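Local coordinates for 3-oxoacyl-[acyl-carrier-protein] synthase (Arabidopsis thaliana, PDB 2IX4), which catalyses the decarboxylating condensation of malonyl-ACP with acyl chains that elongates fatty acids by two carbons in plant mitochondria, at the interface of chains A and B. Residues are numbered along the deposited sequence; one frame, centred on the assembly and turned at random. Chains: chain A/B, 3-oxoacyl-[acyl-carrier-protein] synthase.

Contact 1: the interface of chains A and B. Residues chain A 188, 191, 277, 279-280, 306; chain B 171, 192, 195, 197.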
loop_
_atom_site.group_PDB
_atom_site.type_symbol
_atom_site.label_atom_id
_atom_site.label_comp_id
_atom_site.label_asym_id
_atom_site.label_seq_id
_atom_site.Cartn_x
_atom_site.Cartn_y
_atom_site.Cartn_z
ATOM N N ASP A 188 3.976 -6.690 8.357
ATOM C CA ASP A 188 5.036 -5.694 8.197
ATOM C C ASP A 188 5.336 -4.992 9.516
ATOM O O ASP A 188 6.492 -4.740 9.835
ATOM C CB ASP A 188 4.661 -4.652 7.142
ATOM C CG ASP A 188 4.715 -5.198 5.723
ATOM O OD1 ASP A 188 5.261 -6.299 5.505
ATOM O OD2 ASP A 188 4.216 -4.503 4.818
ATOM N N ARG A 191 7.448 -7.260 11.685
ATOM C CA ARG A 191 8.847 -7.172 11.244
ATOM C C ARG A 191 9.556 -5.927 11.780
ATOM O O ARG A 191 10.734 -5.983 12.137
ATOM C CB ARG A 191 8.944 -7.191 9.715
ATOM C CG ARG A 191 8.593 -8.514 9.059
ATOM C CD ARG A 191 9.751 -9.510 9.104
ATOM N NE ARG A 191 9.384 -10.784 8.488
ATOM C CZ ARG A 191 8.705 -11.752 9.102
ATOM N NH1 ARG A 191 8.315 -11.609 10.365
ATOM N NH2 ARG A 191 8.419 -12.871 8.450
ATOM N N TYR A 277 4.684 -15.131 9.858
ATOM C CA TYR A 277 4.192 -14.243 8.811
ATOM C C TYR A 277 4.712 -14.772 7.478
ATOM O O TYR A 277 5.774 -14.370 7.003
ATOM C CB TYR A 277 4.646 -12.802 9.088
ATOM C CG TYR A 277 4.377 -11.764 8.006
ATOM C CD1 TYR A 277 3.183 -11.754 7.273
ATOM C CD2 TYR A 277 5.314 -10.761 7.748
ATOM C CE1 TYR A 277 2.948 -10.784 6.291
ATOM C CE2 TYR A 277 5.086 -9.790 6.779
ATOM C CZ TYR A 277 3.904 -9.805 6.058
ATOM O OH TYR A 277 3.693 -8.835 5.101
ATOM N N MET A 279 4.700 -15.314 3.483
ATOM C CA MET A 279 4.344 -14.558 2.284
ATOM C C MET A 279 4.731 -15.316 1.037
ATOM O O MET A 279 5.782 -15.956 0.996
ATOM C CB MET A 279 5.050 -13.202 2.266
ATOM C CG MET A 279 4.557 -12.205 3.299
ATOM S SD MET A 279 5.621 -10.750 3.373
ATOM C CE MET A 279 7.096 -11.435 4.125
ATOM N N SER A 280 3.885 -15.231 0.015
ATOM C CA SER A 280 4.201 -15.807 -1.285
ATOM C C SER A 280 3.462 -15.085 -2.401
ATOM O O SER A 280 2.633 -14.204 -2.152
ATOM C CB SER A 280 3.847 -17.296 -1.314
ATOM O OG SER A 280 2.443 -17.477 -1.381
ATOM N N GLN A 306 8.727 -20.367 10.250
ATOM C CA GLN A 306 9.128 -19.249 11.109
ATOM C C GLN A 306 8.823 -19.490 12.588
ATOM O O GLN A 306 9.591 -19.076 13.461
ATOM C CB GLN A 306 8.443 -17.954 10.661
ATOM C CG GLN A 306 8.965 -17.370 9.357
ATOM C CD GLN A 306 8.063 -16.278 8.812
ATOM O OE1 GLN A 306 7.497 -15.491 9.571
ATOM N NE2 GLN A 306 7.924 -16.226 7.492
ATOM N N PRO B 171 7.796 -13.211 -1.388
ATOM C CA PRO B 171 6.792 -12.244 -0.934
ATOM C C PRO B 171 6.316 -11.334 -2.072
ATOM O O PRO B 171 7.138 -10.704 -2.740
ATOM C CB PRO B 171 7.542 -11.436 0.131
ATOM C CG PRO B 171 8.582 -12.374 0.650
ATOM C CD PRO B 171 9.007 -13.194 -0.545
ATOM N N MET B 192 12.549 -7.777 4.690
ATOM C CA MET B 192 12.188 -9.142 4.322
ATOM C C MET B 192 13.418 -9.995 4.023
ATOM O O MET B 192 13.505 -11.134 4.478
ATOM C CB MET B 192 11.221 -9.139 3.133
ATOM C CG MET B 192 9.863 -8.543 3.465
ATOM S SD MET B 192 8.713 -8.498 2.082
ATOM C CE MET B 192 7.375 -7.581 2.854
ATOM N N PHE B 195 15.328 -10.505 7.361
ATOM C CA PHE B 195 14.699 -11.518 8.207
ATOM C C PHE B 195 14.834 -12.936 7.648
ATOM O O PHE B 195 14.900 -13.904 8.409
ATOM C CB PHE B 195 13.224 -11.184 8.446
ATOM C CG PHE B 195 12.587 -12.011 9.529
ATOM C CD1 PHE B 195 12.738 -11.660 10.870
ATOM C CD2 PHE B 195 11.839 -13.142 9.212
ATOM C CE1 PHE B 195 12.156 -12.427 11.878
ATOM C CE2 PHE B 195 11.252 -13.914 10.215
ATOM C CZ PHE B 195 11.411 -13.557 11.547
ATOM N N ASP B 197 12.839 -13.823 4.691
ATOM C CA ASP B 197 11.622 -14.061 3.908
ATOM C C ASP B 197 11.945 -14.297 2.437
ATOM O O ASP B 197 11.202 -14.984 1.735
ATOM C CB ASP B 197 10.664 -12.875 4.022
ATOM C CG ASP B 197 10.138 -12.678 5.432
ATOM O OD1 ASP B 197 9.575 -13.636 6.006
ATOM O OD2 ASP B 197 10.267 -11.554 5.959
HETATM O O HOH W 1 7.634 -15.312 4.376
#
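Helix 181-195 of each chain and the extended strand 272-281 of chain A set the backbone frame of this homodimer patch, with B:Asp197 in the loop just past the end of its helix. The patch is a worked example of a salt bridge held in a cradle of second-shell contacts. A:Arg191 bends at chi2 (-81°) and meets the carboxylate of B:Asp197 tip to tip, the two planes only 8° apart. The grip is side-on: A:Arg191 NE donates to B:Asp197 OD2 at 2.8 Å and A:Arg191 NH2 to B:Asp197 OD1 at 2.8 Å, each oxygen using its syn lone pair. B:Phe195, its CG anti to the backbone N (chi1 -168°), lays its ring over one face of the guanidinium in a cation-pi stack, A:Arg191 CZ lying 3.7 Å from the centroid of the B:Phe195 ring. The opposite face is met by the CD2 edge of the A:Tyr277 ring, so the guanidinium is held between the two aromatic residues. A:Arg191 NH2 also donates to A:Gln306 OE1 (3.0 Å), which accepts a second bond from the backbone N-H of A:Tyr277; this second shell helps fix the guanidinium's rotation. An alanine in place of A:Arg191 would remove both charged bonds, the stack and the bond to A:Gln306, and would probably leave the B:Asp197 carboxylate poorly compensated in the interface. Beside the ion pair, A:Met279 bends at its last torsion to bring CE against B:Asp197 CG, while its SD meets the methyl CE of B:Met192 and its CB packs on B:Pro171. The phenol OH of A:Tyr277 donates to A:Asp188 OD1 from above the carboxylate plane. A water links A:Met279 N (3.1 Å) to B:Asp197 OD1 (3.0 Å).

Contact 2: the interface of chains A and B. Residues chain A 133, 142, 145-147, 149-151; chain B 213, 216-218, 220-221.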
loop_
_atom_site.group_PDB
_atom_site.type_symbol
_atom_site.label_atom_id
_atom_site.label_comp_id
_atom_site.label_asym_id
_atom_site.label_seq_id
_atom_site.Cartn_x
_atom_site.Cartn_y
_atom_site.Cartn_z
ATOM N N ALA A 133 -16.370 13.341 -7.877
ATOM C CA ALA A 133 -15.455 14.270 -8.541
ATOM C C ALA A 133 -15.513 14.146 -10.069
ATOM O O ALA A 133 -15.501 15.152 -10.780
ATOM C CB ALA A 133 -14.039 14.060 -8.039
ATOM N N LEU A 142 -16.594 21.838 -12.074
ATOM C CA LEU A 142 -15.326 21.585 -11.382
ATOM C C LEU A 142 -14.992 22.581 -10.271
ATOM O O LEU A 142 -14.172 22.283 -9.406
ATOM C CB LEU A 142 -14.165 21.492 -12.377
ATOM C CG LEU A 142 -13.795 20.101 -12.898
ATOM C CD1 LEU A 142 -12.723 20.208 -13.970
ATOM C CD2 LEU A 142 -13.335 19.180 -11.769
ATOM N N LEU A 145 -15.173 21.247 -6.762
ATOM C CA LEU A 145 -14.176 20.265 -6.309
ATOM C C LEU A 145 -13.541 20.667 -4.980
ATOM O O LEU A 145 -13.134 21.813 -4.800
ATOM C CB LEU A 145 -13.095 20.023 -7.372
ATOM C CG LEU A 145 -12.103 18.875 -7.129
ATOM C CD1 LEU A 145 -12.791 17.524 -7.201
ATOM C CD2 LEU A 145 -10.961 18.934 -8.123
ATOM N N SER A 146 -13.483 19.711 -4.058
ATOM C CA SER A 146 -12.996 19.951 -2.703
ATOM C C SER A 146 -11.467 19.974 -2.639
ATOM O O SER A 146 -10.809 19.176 -3.312
ATOM C CB SER A 146 -13.540 18.881 -1.751
ATOM O OG SER A 146 -13.067 19.076 -0.425
ATOM N N PRO A 147 -10.900 20.886 -1.822
ATOM C CA PRO A 147 -9.458 20.882 -1.552
ATOM C C PRO A 147 -9.026 19.621 -0.802
ATOM O O PRO A 147 -7.837 19.288 -0.781
ATOM C CB PRO A 147 -9.257 22.111 -0.654
ATOM C CG PRO A 147 -10.487 22.938 -0.816
ATOM C CD PRO A 147 -11.588 21.977 -1.105
ATOM N N PHE A 149 -10.128 16.590 -1.569
ATOM C CA PHE A 149 -10.349 15.440 -2.444
ATOM C C PHE A 149 -9.186 14.450 -2.422
ATOM O O PHE A 149 -9.390 13.264 -2.160
ATOM C CB PHE A 149 -10.669 15.876 -3.883
ATOM C CG PHE A 149 -10.623 14.747 -4.885
ATOM C CD1 PHE A 149 -11.598 13.750 -4.880
ATOM C CD2 PHE A 149 -9.600 14.678 -5.827
ATOM C CE1 PHE A 149 -11.552 12.700 -5.799
ATOM C CE2 PHE A 149 -9.549 13.633 -6.751
ATOM C CZ PHE A 149 -10.529 12.645 -6.736
ATOM N N ILE A 150 -7.975 14.939 -2.696
ATOM C CA ILE A 150 -6.781 14.084 -2.724
ATOM C C ILE A 150 -6.506 13.402 -1.369
ATOM O O ILE A 150 -6.345 12.179 -1.327
ATOM C CB ILE A 150 -5.517 14.833 -3.268
ATOM C CG1 ILE A 150 -5.681 15.184 -4.757
ATOM C CG2 ILE A 150 -4.237 14.023 -3.029
ATOM C CD1 ILE A 150 -5.705 13.984 -5.717
ATOM N N PRO A 151 -6.459 14.179 -0.262
ATOM C CA PRO A 151 -6.224 13.567 1.052
ATOM C C PRO A 151 -7.207 12.456 1.443
ATOM O O PRO A 151 -6.813 11.521 2.135
ATOM C CB PRO A 151 -6.361 14.748 2.018
ATOM C CG PRO A 151 -6.050 15.935 1.208
ATOM C CD PRO A 151 -6.580 15.645 -0.157
ATOM N N LEU B 213 -8.445 14.764 -13.531
ATOM C CA LEU B 213 -8.842 14.810 -12.124
ATOM C C LEU B 213 -7.662 14.898 -11.156
ATOM O O LEU B 213 -7.761 15.551 -10.117
ATOM C CB LEU B 213 -9.752 13.624 -11.776
ATOM C CG LEU B 213 -10.540 13.682 -10.463
ATOM C CD1 LEU B 213 -11.412 14.932 -10.390
ATOM C CD2 LEU B 213 -11.378 12.425 -10.283
ATOM N N ALA B 216 -6.497 18.514 -11.464
ATOM C CA ALA B 216 -7.543 19.326 -10.833
ATOM C C ALA B 216 -7.536 19.199 -9.310
ATOM O O ALA B 216 -7.654 20.199 -8.601
ATOM C CB ALA B 216 -8.915 18.965 -11.388
ATOM N N GLY B 217 -7.395 17.967 -8.826
ATOM C CA GLY B 217 -7.389 17.671 -7.396
ATOM C C GLY B 217 -6.213 18.298 -6.677
ATOM O O GLY B 217 -6.386 18.944 -5.641
ATOM N N PHE B 218 -5.016 18.115 -7.234
ATOM C CA PHE B 218 -3.803 18.716 -6.672
ATOM C C PHE B 218 -3.774 20.245 -6.799
ATOM O O PHE B 218 -3.288 20.929 -5.895
ATOM C CB PHE B 218 -2.548 18.098 -7.291
ATOM C CG PHE B 218 -2.128 16.798 -6.659
ATOM C CD1 PHE B 218 -1.701 16.755 -5.333
ATOM C CD2 PHE B 218 -2.137 15.619 -7.396
ATOM C CE1 PHE B 218 -1.307 15.555 -4.749
ATOM C CE2 PHE B 218 -1.744 14.412 -6.821
ATOM C CZ PHE B 218 -1.327 14.382 -5.496
ATOM N N ARG B 220 -6.473 22.169 -6.773
ATOM C CA ARG B 220 -7.460 22.668 -5.814
ATOM C C ARG B 220 -6.906 22.703 -4.385
ATOM O O ARG B 220 -7.317 23.532 -3.573
ATOM C CB ARG B 220 -8.745 21.831 -5.886
ATOM C CG ARG B 220 -9.937 22.411 -5.128
ATOM C CD ARG B 220 -10.509 23.653 -5.800
ATOM N NE ARG B 220 -11.654 24.179 -5.058
ATOM C CZ ARG B 220 -11.580 25.111 -4.110
ATOM N NH1 ARG B 220 -10.410 25.639 -3.772
ATOM N NH2 ARG B 220 -12.684 25.517 -3.494
ATOM N N SER B 221 -5.968 21.803 -4.093
ATOM C CA SER B 221 -5.284 21.767 -2.799
ATOM C C SER B 221 -4.199 22.843 -2.690
ATOM O O SER B 221 -3.613 23.033 -1.618
ATOM C CB SER B 221 -4.666 20.386 -2.562
ATOM O OG SER B 221 -5.670 19.386 -2.455
HETATM O O HOH W 2 -7.715 18.061 -3.522
#
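Apolar packing dominates this part of the homodimer interface, where helix 212-220 of chain B lies against the segment of chain A that runs from A:Leu142 into helix 149-153, and against helix 127-138 through A:Ala133. B:Leu213 has CG anti to its backbone N (chi1 -165°) and divides its two methyls: CD1 touches A:Ala133 CB at 3.6 Å, whereas CD2 meets CZ at the tip of the A:Phe149 ring at 3.7 Å. Farther along the helix, the small residues B:Ala216 and B:Gly217 permit close approach. A:Leu145 sends CD2 onto B:Ala216 CB and B:Gly217 CA, and A:Ile150 rests CG1 on the backbone of B:Gly217. The same A:Ile150 crosses B:Phe218 at about a right angle, holding CG1 above the middle of the ring while CG2 approaches the rim at CE1 (3.7 Å).

Direct hydrogen bonds read the chain A backbone rather than its side chains. B:Arg220, bent at chi2 (71°), donates from NE to the carbonyl O of A:Leu145 at 2.8 Å; the donor lies nearly along the C=O axis, but the hydrogen bond is bent at the hydrogen (122°) and the oxygen stands off the guanidinium plane. A:Pro147 runs alongside this arginine, its CG over one guanidinium face. The hydroxyl OG of B:Ser221 makes the better-aimed bond, reaching A:Pro147 O at 2.7 Å in the carbonyl plane, on a lone pair.

Water supplies a third kind of bridge. One molecule sits 2.7 Å from B:Gly217 O and 2.7 Å from B:Ser221 OG, and on the chain A side it pairs with A:Ser146 O and with A:Ile150 N, the last almost straight. The water thus joins the end of helix 212-220 to the backbone N-H near the start of helix 149-153 and to a loop carbonyl. Since B:Phe218 belongs to the hexanoic acid pocket, the contact both fastens the dimer and probably steadies one subunit's acyl-binding wall with residues from the other.

About 37 Å separates the centres of contact 1 and contact 2, and they share no residue: contact 1 uses helix 181-195 from both chains with strand 272-281, contact 2 uses helix 212-220 against the 142-151 region. Two-fold symmetry repeats each with the chains exchanged, so the homodimer is fastened at widely spaced points. Contact 1 is built around a charged pair, contact 2 mainly around apolar packing. Their centres lie about 16 and 27 Å from the active-site A:Cys179, respectively. Helix 181-195 follows that cysteine closely in sequence, so contact 1 may help support the catalytic region while contact 2 borders the acyl pocket.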